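Local coordinates for protein acetohydroxyacid synthase small subunit Related (Bacteroides thetaiotaomicron, PDB 2F06) that is of unknown function but pairs two ACT domains, binds histidine in the crystal and probably acts as a small-molecule-sensing regulatory protein related to acetohydroxyacid synthase small subunits, at residues Gln8-Leu13 against Asn70-Val75. Residues are numbered along the deposited sequence; the frame is centred on the assembly and turned at random.
Sequences QLSIFL and NITDVV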
# COMPACT_ATOMS: atom_id res chain seq x y z
N GLN A 8 -3.65 -15.34 -10.18
CA GLN A 8 -3.56 -13.93 -10.40
C GLN A 8 -2.11 -13.52 -10.60
O GLN A 8 -1.22 -13.93 -9.86
CB GLN A 8 -4.13 -13.21 -9.20
CG GLN A 8 -4.00 -11.71 -9.26
CD GLN A 8 -4.26 -11.10 -7.89
OE1 GLN A 8 -3.36 -11.04 -7.04
NE2 GLN A 8 -5.48 -10.68 -7.66
N LEU A 9 -1.84 -12.72 -11.61
CA LEU A 9 -0.49 -12.16 -11.73
C LEU A 9 -0.36 -10.91 -10.87
O LEU A 9 -1.23 -10.02 -10.86
CB LEU A 9 -0.16 -11.79 -13.18
CG LEU A 9 -0.15 -12.87 -14.26
CD1 LEU A 9 0.52 -12.35 -15.50
CD2 LEU A 9 0.60 -14.06 -13.85
N SER A 10 0.75 -10.84 -10.16
CA SER A 10 1.17 -9.62 -9.52
C SER A 10 2.44 -9.15 -10.16
O SER A 10 3.47 -9.81 -10.02
CB SER A 10 1.39 -9.85 -8.02
OG SER A 10 0.10 -9.93 -7.43
N ILE A 11 2.39 -7.96 -10.75
CA ILE A 11 3.47 -7.44 -11.51
C ILE A 11 4.00 -6.11 -10.92
O ILE A 11 3.24 -5.11 -10.78
CB ILE A 11 3.07 -7.27 -12.99
CG1 ILE A 11 2.43 -8.52 -13.57
CG2 ILE A 11 4.29 -6.88 -13.84
CD1 ILE A 11 1.38 -8.22 -14.63
N PHE A 12 5.31 -6.10 -10.62
CA PHE A 12 6.00 -4.95 -10.01
C PHE A 12 6.29 -3.91 -11.11
O PHE A 12 6.96 -4.21 -12.07
CB PHE A 12 7.26 -5.40 -9.30
CG PHE A 12 8.12 -4.26 -8.68
CD1 PHE A 12 7.63 -3.48 -7.61
CD2 PHE A 12 9.43 -4.03 -9.17
CE1 PHE A 12 8.44 -2.47 -7.02
CE2 PHE A 12 10.25 -3.04 -8.62
CZ PHE A 12 9.74 -2.25 -7.53
N LEU A 13 5.66 -2.74 -11.00
CA LEU A 13 5.76 -1.69 -12.03
C LEU A 13 6.69 -0.69 -11.37
O LEU A 13 6.30 0.00 -10.38
CB LEU A 13 4.40 -1.00 -12.30
CG LEU A 13 3.07 -1.74 -12.53
CD1 LEU A 13 1.79 -0.83 -12.29
CD2 LEU A 13 3.02 -2.48 -13.85
N ASN A 70 4.75 -12.37 -9.92
CA ASN A 70 4.51 -13.47 -8.98
C ASN A 70 3.11 -13.91 -9.27
O ASN A 70 2.33 -13.11 -9.77
CB ASN A 70 4.57 -12.93 -7.55
CG ASN A 70 5.96 -12.56 -7.13
OD1 ASN A 70 6.96 -13.13 -7.56
ND2 ASN A 70 6.03 -11.63 -6.18
N ILE A 71 2.78 -15.17 -8.98
CA ILE A 71 1.39 -15.67 -9.12
C ILE A 71 0.83 -15.86 -7.72
O ILE A 71 1.57 -16.24 -6.81
CB ILE A 71 1.34 -16.96 -9.99
CG1 ILE A 71 1.59 -16.59 -11.44
CG2 ILE A 71 0.00 -17.66 -9.86
CD1 ILE A 71 2.64 -17.43 -12.02
N THR A 72 -0.42 -15.46 -7.52
CA THR A 72 -1.16 -15.63 -6.24
C THR A 72 -2.44 -16.38 -6.55
O THR A 72 -2.99 -16.19 -7.63
CB THR A 72 -1.53 -14.23 -5.66
OG1 THR A 72 -0.34 -13.48 -5.52
CG2 THR A 72 -2.27 -14.30 -4.24
N ASP A 73 -2.91 -17.20 -5.61
CA ASP A 73 -4.19 -17.92 -5.72
C ASP A 73 -5.22 -16.89 -5.29
O ASP A 73 -5.03 -16.22 -4.29
CB ASP A 73 -4.31 -19.12 -4.77
CG ASP A 73 -3.22 -20.17 -4.96
OD1 ASP A 73 -2.74 -20.36 -6.11
OD2 ASP A 73 -2.83 -20.82 -3.91
N VAL A 74 -6.29 -16.78 -6.06
CA VAL A 74 -7.50 -16.05 -5.72
C VAL A 74 -8.70 -16.91 -6.22
O VAL A 74 -8.52 -17.95 -6.93
CB VAL A 74 -7.54 -14.68 -6.50
CG1 VAL A 74 -6.36 -13.78 -6.03
CG2 VAL A 74 -7.48 -14.93 -8.04
N VAL A 75 -9.90 -16.49 -5.84
CA VAL A 75 -11.16 -17.21 -6.23
C VAL A 75 -12.12 -16.13 -6.75
O VAL A 75 -12.16 -14.99 -6.23
CB VAL A 75 -11.70 -18.12 -5.05
CG1 VAL A 75 -12.05 -17.31 -3.80
CG2 VAL A 75 -12.92 -18.96 -5.43
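With CG anti to the backbone N (chi1 175°) and the chain extended beyond it, Gln8 stands off the sheet on the face it shares with Ser10, Asn70 and Thr72, side by side with Thr72. The side chain crosses that of Val74 at about a right angle, NE2 lying 3.6 Å from Val74 CG1, while OE1 is 3.9 Å from Thr72 CB. The buried amide is hydrogen-bonded to the hydroxyls of Tyr104, at NE2, and Tyr102, at OE1, and this pair of bonds probably holds it in place. An alanine here would remove the amide, and would probably leave the two tyrosine hydroxyls without this partner and Val74 CG1 with less cover. On the other face, Leu9 CD2 touches Ile71 CG1 at 3.6 Å; Leu9 CG and Ile71 CG1 are both anti to the carbonyl carbon, and the side chains run alongside each other. The backbones are antiparallel: hydrogen-bonded pairs Gln8–Thr72 and Ser10–Asn70 flank the non-hydrogen-bonded pair Leu9–Ile71. The hydrogen bond from Ser10 N to Asn70 O (2.8 Å) is nearly straight, 177° at the hydrogen. The Leu9–Ile71 face lies under helix 55-64, through Ala58, Leu62 and Tyr59; a second subunit packs on Ser10, Asn70 and Thr72. Strand 5-13, first of the beta-alpha-beta-beta-alpha-beta ACT fold, runs between 46-52 and 69-80, the fourth, which goes on to pair with 111-118 of the second ACT domain.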